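Local coordinates for protein putative mannose-6-phosphate isomerase YvyI (Bacillus subtilis, PDB 1QWR) that probably catalyses the zinc-dependent interconversion of D-mannose 6-phosphate and D-fructose 6-phosphate in carbohydrate metabolism, at residues Phe10-Phe15 with Thr53-Pro58; Glu17-Gly22 with Tyr200-Ser205; Ile132-Thr137 with Arg158-Lys163; Phe270-Val275 with His296-Ala301. All coordinates share one frame; numbering follows the deposited sequence.

Contact 1 (Phe10-Phe15 with Thr53-Pro58); sequences FLTPVF and TVANGP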
loop_
_atom_site.group_PDB
_atom_site.type_symbol
_atom_site.label_atom_id
_atom_site.label_comp_id
_atom_site.label_asym_id
_atom_site.label_seq_id
_atom_site.Cartn_x
_atom_site.Cartn_y
_atom_site.Cartn_z
ATOM N N PHE A 10 -11.641 -12.158 5.873
ATOM C CA PHE A 10 -11.676 -11.447 4.599
ATOM C C PHE A 10 -12.223 -10.050 4.798
ATOM O O PHE A 10 -13.067 -9.819 5.672
ATOM C CB PHE A 10 -12.524 -12.216 3.578
ATOM C CG PHE A 10 -11.846 -13.450 3.045
ATOM C CD1 PHE A 10 -11.161 -13.417 1.829
ATOM C CD2 PHE A 10 -11.848 -14.628 3.784
ATOM C CE1 PHE A 10 -10.472 -14.551 1.362
ATOM C CE2 PHE A 10 -11.163 -15.773 3.328
ATOM C CZ PHE A 10 -10.474 -15.727 2.116
ATOM N N LEU A 11 -11.731 -9.123 3.982
ATOM C CA LEU A 11 -12.117 -7.725 4.063
ATOM C C LEU A 11 -12.797 -7.232 2.801
ATOM O O LEU A 11 -12.378 -7.537 1.695
ATOM C CB LEU A 11 -10.877 -6.857 4.342
ATOM C CG LEU A 11 -10.246 -7.331 5.657
ATOM C CD1 LEU A 11 -8.898 -6.713 5.877
ATOM C CD2 LEU A 11 -11.221 -6.991 6.793
ATOM N N THR A 12 -13.848 -6.450 2.987
ATOM C CA THR A 12 -14.576 -5.884 1.858
ATOM C C THR A 12 -13.905 -4.579 1.503
ATOM O O THR A 12 -13.731 -3.717 2.358
ATOM C CB THR A 12 -16.019 -5.585 2.229
ATOM O OG1 THR A 12 -16.686 -6.817 2.506
ATOM C CG2 THR A 12 -16.726 -4.848 1.066
ATOM N N PRO A 13 -13.538 -4.405 0.230
ATOM C CA PRO A 13 -12.872 -3.180 -0.227
ATOM C C PRO A 13 -13.671 -1.870 -0.163
ATOM O O PRO A 13 -14.895 -1.846 -0.318
ATOM C CB PRO A 13 -12.446 -3.529 -1.652
ATOM C CG PRO A 13 -13.459 -4.536 -2.100
ATOM C CD PRO A 13 -13.703 -5.377 -0.865
ATOM N N VAL A 14 -12.932 -0.790 0.052
ATOM C CA VAL A 14 -13.445 0.574 0.120
ATOM C C VAL A 14 -12.799 1.264 -1.081
ATOM O O VAL A 14 -11.656 0.947 -1.410
ATOM C CB VAL A 14 -12.944 1.265 1.405
ATOM C CG1 VAL A 14 -13.310 2.742 1.401
ATOM C CG2 VAL A 14 -13.547 0.567 2.616
ATOM N N PHE A 15 -13.492 2.198 -1.732
ATOM C CA PHE A 15 -12.904 2.859 -2.895
ATOM C C PHE A 15 -12.840 4.375 -2.792
ATOM O O PHE A 15 -13.669 4.997 -2.129
ATOM C CB PHE A 15 -13.665 2.458 -4.165
ATOM C CG PHE A 15 -13.588 0.985 -4.472
ATOM C CD1 PHE A 15 -12.482 0.447 -5.125
ATOM C CD2 PHE A 15 -14.595 0.132 -4.053
ATOM C CE1 PHE A 15 -12.378 -0.943 -5.352
ATOM C CE2 PHE A 15 -14.508 -1.243 -4.267
ATOM C CZ PHE A 15 -13.395 -1.784 -4.919
ATOM N N THR A 53 -14.465 -3.559 6.161
ATOM C CA THR A 53 -15.431 -4.247 7.004
ATOM C C THR A 53 -15.197 -5.733 6.783
ATOM O O THR A 53 -14.862 -6.144 5.678
ATOM C CB THR A 53 -16.883 -3.894 6.609
ATOM O OG1 THR A 53 -17.054 -4.085 5.200
ATOM C CG2 THR A 53 -17.189 -2.455 6.945
ATOM N N VAL A 54 -15.333 -6.530 7.843
ATOM C CA VAL A 54 -15.149 -7.975 7.752
ATOM C C VAL A 54 -16.224 -8.569 6.858
ATOM O O VAL A 54 -17.430 -8.330 7.042
ATOM C CB VAL A 54 -15.211 -8.614 9.132
ATOM C CG1 VAL A 54 -15.070 -10.121 9.015
ATOM C CG2 VAL A 54 -14.120 -8.027 10.007
ATOM N N ALA A 55 -15.776 -9.353 5.890
ATOM C CA ALA A 55 -16.651 -9.941 4.898
ATOM C C ALA A 55 -17.199 -11.314 5.231
ATOM O O ALA A 55 -18.154 -11.765 4.586
ATOM C CB ALA A 55 -15.911 -9.995 3.543
ATOM N N ASN A 56 -16.633 -11.975 6.237
ATOM C CA ASN A 56 -17.062 -13.344 6.565
ATOM C C ASN A 56 -16.919 -13.700 8.026
ATOM O O ASN A 56 -16.282 -12.984 8.797
ATOM C CB ASN A 56 -16.195 -14.357 5.827
ATOM C CG ASN A 56 -14.748 -14.340 6.337
ATOM O OD1 ASN A 56 -14.075 -13.313 6.254
ATOM N ND2 ASN A 56 -14.282 -15.460 6.892
ATOM N N GLY A 57 -17.473 -14.859 8.379
ATOM C CA GLY A 57 -17.366 -15.358 9.739
ATOM C C GLY A 57 -18.169 -14.611 10.783
ATOM O O GLY A 57 -18.985 -13.752 10.451
ATOM N N PRO A 58 -17.934 -14.920 12.067
ATOM C CA PRO A 58 -18.591 -14.336 13.239
ATOM C C PRO A 58 -18.448 -12.821 13.339
ATOM O O PRO A 58 -19.329 -12.146 13.875
ATOM C CB PRO A 58 -17.916 -15.052 14.410
ATOM C CG PRO A 58 -17.458 -16.343 13.815
ATOM C CD PRO A 58 -16.906 -15.883 12.489
HETATM O O HOH W 1 -15.631 -2.353 3.732
#

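Contact 2 (Glu17-Gly22 with Tyr200-Ser205); sequences EKIWGG and YDRLDS. With SO4 (sulfate ion), chain C.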
loop_
_atom_site.group_PDB
_atom_site.type_symbol
_atom_site.label_atom_id
_atom_site.label_comp_id
_atom_site.label_asym_id
_atom_site.label_seq_id
_atom_site.Cartn_x
_atom_site.Cartn_y
_atom_site.Cartn_z
ATOM N N GLU A 17 -12.361 7.932 -5.229
ATOM C CA GLU A 17 -12.234 8.583 -6.533
ATOM C C GLU A 17 -10.998 9.487 -6.548
ATOM O O GLU A 17 -10.636 10.077 -5.531
ATOM C CB GLU A 17 -13.472 9.440 -6.817
ATOM C CG GLU A 17 -14.710 8.645 -7.105
ATOM C CD GLU A 17 -15.941 9.527 -7.245
ATOM O OE1 GLU A 17 -15.872 10.552 -7.961
ATOM O OE2 GLU A 17 -16.977 9.188 -6.639
ATOM N N LYS A 18 -10.358 9.595 -7.707
ATOM C CA LYS A 18 -9.169 10.424 -7.862
ATOM C C LYS A 18 -9.171 10.993 -9.271
ATOM O O LYS A 18 -9.565 10.305 -10.221
ATOM C CB LYS A 18 -7.904 9.591 -7.670
ATOM C CG LYS A 18 -7.641 9.153 -6.231
ATOM C CD LYS A 18 -7.080 10.313 -5.400
ATOM C CE LYS A 18 -6.808 9.873 -3.958
ATOM N NZ LYS A 18 -6.125 10.922 -3.143
ATOM N N ILE A 19 -8.720 12.232 -9.420
ATOM C CA ILE A 19 -8.702 12.804 -10.755
ATOM C C ILE A 19 -7.796 11.976 -11.653
ATOM O O ILE A 19 -8.002 11.936 -12.863
ATOM C CB ILE A 19 -8.218 14.281 -10.748
ATOM C CG1 ILE A 19 -6.744 14.376 -10.330
ATOM C CG2 ILE A 19 -9.079 15.086 -9.801
ATOM C CD1 ILE A 19 -6.172 15.817 -10.438
ATOM N N TRP A 20 -6.805 11.296 -11.066
ATOM C CA TRP A 20 -5.876 10.487 -11.842
ATOM C C TRP A 20 -6.298 9.013 -11.927
ATOM O O TRP A 20 -5.576 8.172 -12.474
ATOM C CB TRP A 20 -4.463 10.583 -11.249
ATOM C CG TRP A 20 -4.385 10.383 -9.747
ATOM C CD1 TRP A 20 -4.315 11.361 -8.788
ATOM C CD2 TRP A 20 -4.355 9.128 -9.042
ATOM N NE1 TRP A 20 -4.243 10.791 -7.532
ATOM C CE2 TRP A 20 -4.262 9.424 -7.661
ATOM C CE3 TRP A 20 -4.397 7.784 -9.446
ATOM C CZ2 TRP A 20 -4.207 8.421 -6.675
ATOM C CZ3 TRP A 20 -4.345 6.788 -8.473
ATOM C CH2 TRP A 20 -4.250 7.115 -7.102
ATOM N N GLY A 21 -7.471 8.717 -11.389
ATOM C CA GLY A 21 -7.966 7.350 -11.402
ATOM C C GLY A 21 -8.629 6.928 -12.704
ATOM O O GLY A 21 -8.850 7.744 -13.608
ATOM N N GLY A 22 -8.944 5.641 -12.793
ATOM C CA GLY A 22 -9.579 5.102 -13.985
ATOM C C GLY A 22 -10.577 4.009 -13.644
ATOM O O GLY A 22 -11.285 4.106 -12.646
ATOM N N TYR A 200 0.003 19.568 -11.174
ATOM C CA TYR A 200 -0.174 19.871 -12.583
ATOM C C TYR A 200 -1.318 20.832 -12.902
ATOM O O TYR A 200 -1.849 20.814 -14.012
ATOM C CB TYR A 200 -0.356 18.547 -13.335
ATOM C CG TYR A 200 0.817 17.614 -13.165
ATOM C CD1 TYR A 200 2.003 17.824 -13.871
ATOM C CD2 TYR A 200 0.775 16.560 -12.247
ATOM C CE1 TYR A 200 3.120 17.008 -13.667
ATOM C CE2 TYR A 200 1.884 15.741 -12.032
ATOM C CZ TYR A 200 3.052 15.970 -12.744
ATOM O OH TYR A 200 4.153 15.167 -12.548
ATOM N N ASP A 201 -1.684 21.673 -11.936
ATOM C CA ASP A 201 -2.762 22.651 -12.100
ATOM C C ASP A 201 -4.089 22.056 -12.562
ATOM O O ASP A 201 -4.831 22.684 -13.334
ATOM C CB ASP A 201 -2.329 23.741 -13.084
ATOM C CG ASP A 201 -1.077 24.464 -12.627
ATOM O OD1 ASP A 201 -1.133 25.118 -11.568
ATOM O OD2 ASP A 201 -0.041 24.366 -13.317
ATOM N N ARG A 202 -4.400 20.858 -12.076
ATOM C CA ARG A 202 -5.631 20.185 -12.459
ATOM C C ARG A 202 -6.825 20.512 -11.588
ATOM O O ARG A 202 -6.676 20.898 -10.437
ATOM C CB ARG A 202 -5.416 18.676 -12.454
ATOM C CG ARG A 202 -4.439 18.218 -13.503
ATOM C CD ARG A 202 -4.204 16.718 -13.417
ATOM N NE ARG A 202 -3.506 16.332 -12.189
ATOM C CZ ARG A 202 -3.009 15.117 -11.982
ATOM N NH1 ARG A 202 -3.150 14.186 -12.921
ATOM N NH2 ARG A 202 -2.340 14.839 -10.860
ATOM N N LEU A 203 -8.017 20.342 -12.152
ATOM C CA LEU A 203 -9.263 20.589 -11.443
ATOM C C LEU A 203 -9.918 19.255 -11.126
ATOM O O LEU A 203 -9.799 18.301 -11.901
ATOM C CB LEU A 203 -10.221 21.426 -12.299
ATOM C CG LEU A 203 -9.808 22.863 -12.628
ATOM C CD1 LEU A 203 -9.546 23.642 -11.335
ATOM C CD2 LEU A 203 -8.577 22.846 -13.506
ATOM N N ASP A 204 -10.602 19.191 -9.987
ATOM C CA ASP A 204 -11.283 17.973 -9.558
ATOM C C ASP A 204 -12.724 17.952 -10.087
ATOM O O ASP A 204 -13.160 18.895 -10.755
ATOM C CB ASP A 204 -11.262 17.880 -8.023
ATOM C CG ASP A 204 -12.370 18.690 -7.360
ATOM O OD1 ASP A 204 -12.617 19.849 -7.760
ATOM O OD2 ASP A 204 -12.992 18.160 -6.416
ATOM N N SER A 205 -13.453 16.875 -9.797
ATOM C CA SER A 205 -14.838 16.726 -10.251
ATOM C C SER A 205 -15.736 17.902 -9.893
ATOM O O SER A 205 -16.810 18.070 -10.473
ATOM C CB SER A 205 -15.458 15.446 -9.679
ATOM O OG SER A 205 -14.880 14.289 -10.256
HETATM S S SO4 C . -2.490 12.057 -4.600
HETATM O O1 SO4 C . -1.867 12.734 -5.766
HETATM O O2 SO4 C . -3.910 11.804 -4.865
HETATM O O3 SO4 C . -2.332 12.881 -3.392
HETATM O O4 SO4 C . -1.807 10.766 -4.392
#

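Contact 3 (Ile132-Thr137 with Arg158-Lys163); sequences IIYGHT and RRIKIK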
loop_
_atom_site.group_PDB
_atom_site.type_symbol
_atom_site.label_atom_id
_atom_site.label_comp_id
_atom_site.label_asym_id
_atom_site.label_seq_id
_atom_site.Cartn_x
_atom_site.Cartn_y
_atom_site.Cartn_z
ATOM N N ILE A 132 8.478 6.642 -12.320
ATOM C CA ILE A 132 8.049 7.153 -11.030
ATOM C C ILE A 132 9.007 8.311 -10.725
ATOM O O ILE A 132 10.116 8.373 -11.272
ATOM C CB ILE A 132 8.153 6.107 -9.890
ATOM C CG1 ILE A 132 9.599 5.676 -9.692
ATOM C CG2 ILE A 132 7.228 4.934 -10.195
ATOM C CD1 ILE A 132 9.830 4.822 -8.426
ATOM N N ILE A 133 8.557 9.230 -9.883
ATOM C CA ILE A 133 9.383 10.344 -9.437
ATOM C C ILE A 133 9.794 9.894 -8.044
ATOM O O ILE A 133 8.938 9.550 -7.220
ATOM C CB ILE A 133 8.570 11.642 -9.355
ATOM C CG1 ILE A 133 8.182 12.082 -10.763
ATOM C CG2 ILE A 133 9.383 12.729 -8.661
ATOM C CD1 ILE A 133 7.126 13.170 -10.800
ATOM N N TYR A 134 11.099 9.874 -7.791
ATOM C CA TYR A 134 11.631 9.422 -6.507
ATOM C C TYR A 134 12.907 10.188 -6.156
ATOM O O TYR A 134 13.971 9.924 -6.733
ATOM C CB TYR A 134 11.961 7.924 -6.589
ATOM C CG TYR A 134 12.355 7.272 -5.279
ATOM C CD1 TYR A 134 11.434 6.516 -4.549
ATOM C CD2 TYR A 134 13.658 7.369 -4.787
ATOM C CE1 TYR A 134 11.806 5.874 -3.370
ATOM C CE2 TYR A 134 14.043 6.728 -3.609
ATOM C CZ TYR A 134 13.112 5.980 -2.907
ATOM O OH TYR A 134 13.487 5.334 -1.762
ATOM N N GLY A 135 12.799 11.108 -5.202
ATOM C CA GLY A 135 13.952 11.883 -4.786
ATOM C C GLY A 135 14.096 13.173 -5.570
ATOM O O GLY A 135 13.308 13.445 -6.483
ATOM N N HIS A 136 15.122 13.954 -5.230
ATOM C CA HIS A 136 15.352 15.237 -5.886
ATOM C C HIS A 136 16.827 15.622 -5.826
ATOM O O HIS A 136 17.629 14.954 -5.180
ATOM C CB HIS A 136 14.529 16.320 -5.204
ATOM C CG HIS A 136 14.957 16.581 -3.796
ATOM N ND1 HIS A 136 14.466 15.868 -2.722
ATOM C CD2 HIS A 136 15.900 17.413 -3.300
ATOM C CE1 HIS A 136 15.094 16.250 -1.624
ATOM N NE2 HIS A 136 15.970 17.184 -1.948
ATOM N N THR A 137 17.174 16.727 -6.475
ATOM C CA THR A 137 18.570 17.158 -6.523
ATOM C C THR A 137 18.952 18.322 -5.611
ATOM O O THR A 137 20.130 18.701 -5.557
ATOM C CB THR A 137 18.950 17.587 -7.952
ATOM O OG1 THR A 137 18.073 18.639 -8.367
ATOM C CG2 THR A 137 18.830 16.414 -8.913
ATOM N N ARG A 158 13.967 13.560 -9.567
ATOM C CA ARG A 158 14.757 12.429 -10.018
ATOM C C ARG A 158 13.713 11.404 -10.460
ATOM O O ARG A 158 12.683 11.215 -9.804
ATOM C CB ARG A 158 15.633 11.875 -8.888
ATOM C CG ARG A 158 16.763 12.807 -8.477
ATOM C CD ARG A 158 17.483 12.314 -7.226
ATOM N NE ARG A 158 18.141 11.016 -7.393
ATOM C CZ ARG A 158 19.277 10.824 -8.057
ATOM N NH1 ARG A 158 19.898 11.847 -8.631
ATOM N NH2 ARG A 158 19.802 9.604 -8.132
ATOM N N ARG A 159 13.968 10.755 -11.587
ATOM C CA ARG A 159 13.018 9.791 -12.113
ATOM C C ARG A 159 13.632 8.415 -12.273
ATOM O O ARG A 159 14.822 8.284 -12.526
ATOM C CB ARG A 159 12.466 10.295 -13.445
ATOM C CG ARG A 159 11.653 11.580 -13.318
ATOM C CD ARG A 159 11.314 12.179 -14.676
ATOM N NE ARG A 159 10.274 13.209 -14.590
ATOM C CZ ARG A 159 8.964 12.968 -14.637
ATOM N NH1 ARG A 159 8.510 11.726 -14.773
ATOM N NH2 ARG A 159 8.102 13.973 -14.563
ATOM N N ILE A 160 12.806 7.387 -12.099
ATOM C CA ILE A 160 13.260 6.011 -12.214
ATOM C C ILE A 160 12.333 5.277 -13.160
ATOM O O ILE A 160 11.115 5.377 -13.037
ATOM C CB ILE A 160 13.236 5.297 -10.853
ATOM C CG1 ILE A 160 14.159 6.025 -9.867
ATOM C CG2 ILE A 160 13.659 3.841 -11.025
ATOM C CD1 ILE A 160 14.216 5.379 -8.483
ATOM N N LYS A 161 12.923 4.555 -14.110
ATOM C CA LYS A 161 12.166 3.793 -15.088
ATOM C C LYS A 161 11.752 2.500 -14.400
ATOM O O LYS A 161 12.587 1.808 -13.825
ATOM C CB LYS A 161 13.039 3.477 -16.307
ATOM C CG LYS A 161 12.261 3.463 -17.605
ATOM C CD LYS A 161 11.090 2.506 -17.516
ATOM C CE LYS A 161 10.152 2.668 -18.684
ATOM N NZ LYS A 161 8.858 2.020 -18.387
ATOM N N ILE A 162 10.469 2.172 -14.472
ATOM C CA ILE A 162 9.967 0.970 -13.806
ATOM C C ILE A 162 9.411 -0.091 -14.742
ATOM O O ILE A 162 9.081 0.188 -15.890
ATOM C CB ILE A 162 8.850 1.328 -12.809
ATOM C CG1 ILE A 162 7.655 1.909 -13.566
ATOM C CG2 ILE A 162 9.378 2.331 -11.783
ATOM C CD1 ILE A 162 6.363 2.017 -12.729
ATOM N N LYS A 163 9.283 -1.311 -14.218
ATOM C CA LYS A 163 8.740 -2.432 -14.978
ATOM C C LYS A 163 7.935 -3.328 -14.025
ATOM O O LYS A 163 8.085 -3.243 -12.807
ATOM C CB LYS A 163 9.886 -3.241 -15.611
ATOM C CG LYS A 163 10.797 -3.951 -14.610
ATOM C CD LYS A 163 11.968 -4.640 -15.328
ATOM C CE LYS A 163 12.963 -5.232 -14.330
ATOM N NZ LYS A 163 12.596 -6.615 -13.922
HETATM O O HOH W 2 16.569 8.461 -7.274
#

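Contact 4 (Phe270-Val275 with His296-Ala301); sequences FLICSV and HFILPA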
loop_
_atom_site.group_PDB
_atom_site.type_symbol
_atom_site.label_atom_id
_atom_site.label_comp_id
_atom_site.label_asym_id
_atom_site.label_seq_id
_atom_site.Cartn_x
_atom_site.Cartn_y
_atom_site.Cartn_z
ATOM N N PHE A 270 0.261 -11.612 12.841
ATOM C CA PHE A 270 -0.845 -11.741 11.888
ATOM C C PHE A 270 -0.261 -11.455 10.509
ATOM O O PHE A 270 0.786 -10.810 10.403
ATOM C CB PHE A 270 -1.993 -10.770 12.194
ATOM C CG PHE A 270 -1.589 -9.327 12.203
ATOM C CD1 PHE A 270 -1.689 -8.542 11.047
ATOM C CD2 PHE A 270 -1.131 -8.741 13.381
ATOM C CE1 PHE A 270 -1.338 -7.188 11.071
ATOM C CE2 PHE A 270 -0.774 -7.398 13.416
ATOM C CZ PHE A 270 -0.876 -6.612 12.264
ATOM N N LEU A 271 -0.908 -11.949 9.458
ATOM C CA LEU A 271 -0.419 -11.700 8.095
ATOM C C LEU A 271 -1.493 -10.994 7.298
ATOM O O LEU A 271 -2.654 -11.399 7.349
ATOM C CB LEU A 271 -0.084 -13.018 7.384
ATOM C CG LEU A 271 1.081 -13.840 7.933
ATOM C CD1 LEU A 271 1.286 -15.071 7.027
ATOM C CD2 LEU A 271 2.356 -12.986 7.990
ATOM N N ILE A 272 -1.102 -9.945 6.588
ATOM C CA ILE A 272 -1.988 -9.176 5.718
ATOM C C ILE A 272 -1.742 -9.747 4.317
ATOM O O ILE A 272 -0.600 -9.714 3.839
ATOM C CB ILE A 272 -1.612 -7.695 5.717
ATOM C CG1 ILE A 272 -1.875 -7.103 7.097
ATOM C CG2 ILE A 272 -2.385 -6.958 4.587
ATOM C CD1 ILE A 272 -1.288 -5.689 7.300
ATOM N N CYS A 273 -2.806 -10.206 3.646
ATOM C CA CYS A 273 -2.685 -10.857 2.343
ATOM C C CYS A 273 -3.593 -10.295 1.250
ATOM O O CYS A 273 -4.785 -10.063 1.495
ATOM C CB CYS A 273 -3.011 -12.360 2.488
ATOM S SG CYS A 273 -2.123 -13.195 3.847
ATOM N N SER A 274 -3.020 -10.105 0.055
ATOM C CA SER A 274 -3.736 -9.605 -1.135
ATOM C C SER A 274 -3.460 -10.550 -2.311
ATOM O O SER A 274 -2.293 -10.813 -2.663
ATOM C CB SER A 274 -3.256 -8.185 -1.532
ATOM O OG SER A 274 -3.510 -7.230 -0.514
ATOM N N VAL A 275 -4.514 -11.095 -2.907
ATOM C CA VAL A 275 -4.329 -11.993 -4.057
ATOM C C VAL A 275 -4.314 -11.122 -5.304
ATOM O O VAL A 275 -5.336 -10.572 -5.695
ATOM C CB VAL A 275 -5.475 -12.995 -4.139
ATOM C CG1 VAL A 275 -5.241 -13.964 -5.282
ATOM C CG2 VAL A 275 -5.590 -13.718 -2.787
ATOM N N HIS A 296 -8.719 -9.874 -0.269
ATOM C CA HIS A 296 -7.792 -9.303 0.701
ATOM C C HIS A 296 -8.224 -9.906 2.031
ATOM O O HIS A 296 -9.430 -9.937 2.350
ATOM C CB HIS A 296 -7.914 -7.786 0.728
ATOM C CG HIS A 296 -7.583 -7.154 -0.584
ATOM N ND1 HIS A 296 -6.289 -7.058 -1.061
ATOM C CD2 HIS A 296 -8.383 -6.650 -1.551
ATOM C CE1 HIS A 296 -6.309 -6.518 -2.271
ATOM N NE2 HIS A 296 -7.569 -6.263 -2.593
ATOM N N PHE A 297 -7.259 -10.384 2.804
ATOM C CA PHE A 297 -7.598 -11.006 4.075
ATOM C C PHE A 297 -6.452 -11.003 5.050
ATOM O O PHE A 297 -5.279 -10.790 4.682
ATOM C CB PHE A 297 -8.076 -12.451 3.851
ATOM C CG PHE A 297 -7.061 -13.341 3.167
ATOM C CD1 PHE A 297 -6.202 -14.168 3.911
ATOM C CD2 PHE A 297 -6.983 -13.369 1.788
ATOM C CE1 PHE A 297 -5.277 -15.020 3.264
ATOM C CE2 PHE A 297 -6.065 -14.211 1.125
ATOM C CZ PHE A 297 -5.207 -15.045 1.861
ATOM N N ILE A 298 -6.807 -11.231 6.306
ATOM C CA ILE A 298 -5.837 -11.300 7.375
ATOM C C ILE A 298 -5.839 -12.707 7.937
ATOM O O ILE A 298 -6.907 -13.296 8.151
ATOM C CB ILE A 298 -6.201 -10.290 8.496
ATOM C CG1 ILE A 298 -5.874 -8.875 8.023
ATOM C CG2 ILE A 298 -5.451 -10.639 9.791
ATOM C CD1 ILE A 298 -6.351 -7.798 8.983
ATOM N N LEU A 299 -4.640 -13.280 8.104
ATOM C CA LEU A 299 -4.519 -14.576 8.733
ATOM C C LEU A 299 -4.136 -14.189 10.172
ATOM O O LEU A 299 -3.069 -13.587 10.416
ATOM C CB LEU A 299 -3.394 -15.430 8.090
ATOM C CG LEU A 299 -3.639 -15.790 6.614
ATOM C CD1 LEU A 299 -2.448 -16.576 6.019
ATOM C CD2 LEU A 299 -4.923 -16.610 6.515
ATOM N N PRO A 300 -5.001 -14.526 11.136
ATOM C CA PRO A 300 -4.831 -14.238 12.566
ATOM C C PRO A 300 -3.654 -14.920 13.244
ATOM O O PRO A 300 -3.052 -15.846 12.693
ATOM C CB PRO A 300 -6.177 -14.663 13.160
ATOM C CG PRO A 300 -6.560 -15.807 12.317
ATOM C CD PRO A 300 -6.219 -15.327 10.909
ATOM N N ALA A 301 -3.334 -14.435 14.445
ATOM C CA ALA A 301 -2.240 -14.968 15.256
ATOM C C ALA A 301 -2.288 -16.481 15.403
ATOM O O ALA A 301 -1.269 -17.155 15.221
ATOM C CB ALA A 301 -2.258 -14.323 16.643
#

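Contact 1 (Phe10-Phe15 with Thr53-Pro58)
The carbonyl oxygen of F10 is gripped twice from the other segment. A55 N donates an almost straight hydrogen bond (2.8 Å to F10 O, 176° at the hydrogen), arriving from above the carbonyl plane, and V54 CA adds a C-H...O contact of 3.5 Å to F10 O. Two residues on, T12 N bonds nearly along the C=O axis of T53 (T12 N to T53 O, 2.9 Å). These are the bonds of a short antiparallel pairing in which L11 faces V54 as a non-hydrogen-bonded pair. N56 takes up the amide of F10. Its CG sits in the crowded position between backbone N and carbonyl carbon (chi1 67°), which brings N56 OD1 to 2.7 Å from F10 N, in the plane of the side-chain carbonyl. The same OD1 lies at the edge of the F10 ring, with the amide turned 76° from the ring, while ND2 bonds P8 O. An alanine here would probably leave F10 N without this acceptor and loosen the tail of the pairing. A55 CB packs against T12 OG1 (3.4 Å), and a water donating to T12 O also hydrogen-bonds T53 OG1. Strand 9-17 thus carries the weakly bonded 53-54 strand along one part of its length; L11 also pairs with H296 of strand 296-299 through the backbone and packs on I44 of strand 38-44.

Contact 2 (Glu17-Gly22 with Tyr200-Ser205)
Two irregular loops meet at the surface here, the first built round a type I beta turn from K18 to G21. E17, at the end of strand 9-17, only approaches the second loop near S205. K18 turns away from that loop, its chain bent at chi2 (-77°), and sends NZ to oxygen O2 of a bound sulfate (K18 NZ to O2, 2.9 Å). I19 carries the contact. With CG1 in the crowded position between backbone N and carbonyl carbon, it spreads its two branches: CG2 rests 3.6 Å from D204 CA, and CD1 lies over one face of the R202 guanidinium, 3.2 Å from R202 NE. Y200 CD2 lies over the opposite face, so the flat group is sandwiched, while its NH2 forms a salt bridge with D199 that helps fix its rotation. W20 sets CB near R202 NH1 but leads its indole away, one face beneath K18 CB. Its NE1 donates to the same sulfate oxygen that K18 holds (W20 NE1 to O2, 2.9 Å); R196, probably the active-site arginine, also binds this ion, which is likely to come from the crystallisation liquor. The turn closes with G21 N bonded to K18 O at 2.9 Å.

Contact 3 (Ile132-Thr137 with Arg158-Lys163)
Strands 132-136 and 158-161 run antiparallel with 138° between their directions, and I132 and I160 bond mutually (I132 N to I160 O and I160 N to I132 O, both 3.0 Å). Outermost strand 157-161 flanks 131-136, the middle of a three-stranded antiparallel sheet whose third strand, 176-178, carries the zinc ligand H176, its side chain about 5 Å from that of Y134. On the face of I132 and I160, I132 CG1 lies beside I160 CB (3.8 Å), and I132 CG2 meets I162 CG2 at 3.7 Å, these side chains crossing near a right angle. An alanine at I132 would remove both branches and would probably leave I160 and I162 poorly packed. I160 CD1 touches Y134 CB; Y134 OH bonds Y169 O. On the other face I133 runs alongside R159, CG1 over the guanidinium centre. R158 CD lies 3.3 Å from H136 O, near the buried, partnerless H136 N. The chemistry implies an apolar face of I132, I160 and I162, and exposed arginines on the outer strand, R159 salt-bridged to E131.

Contact 4 (Phe270-Val275 with His296-Ala301)
This antiparallel strand pair belongs to the cupin domain, strand 271-276 lying beside 296-299 with 152° between the directions of the two segments. On the face of L271, C273, F297 and L299, the F297 ring is the main bump. Its CG takes the crowded position between backbone N and carbonyl carbon (chi1 59°), folding the ring back against C273. There C273 CB presses onto the ring face in a CH-pi contact, 3.6 Å from the centroid of F297, while C273 SG lies obliquely beside F297 CE1 (3.7 Å), a sulfur-aromatic contact. V275 CG2 fits at the ring edge, 4.0 Å from F297 CE2. SG also touches L299 CD1 (4.0 Å), so the sulfur fills the notch between the F297 ring and that methyl, which in turn meets L271 CD1. The opposite face carries I272 and I298, whose CG1 atoms barely touch, and a polar pair at its end. H296, bonded through NE2 to Y31 OH, presents ND1 in the ring plane to S274 OG, 2.8 Å away, a hydrogen bond in which either may donate.

In the fold
Contacts 1 and 4 lie together, their centres about 12 Å apart, although one lies in the catalytic domain and the other in the cupin domain. A probable hydrogen bond from L11 N to H296 O (2.9 Å) and the meeting rings of F10 and F297 stitch the two together. Contacts 2 and 3 lie about 21 Å apart between centres and touch where Y200 OH meets I133 CD1. They flank the metal site: the side chains of W20 and Y134 are about 8 and 9 Å from the zinc bound by H101, E119 and H176. Strand 9-17 leads from contact 1 to contact 2, about 28 Å apart between centres, thus connecting the domain seam with the sulfate site beside R196, probably part of the active-site region.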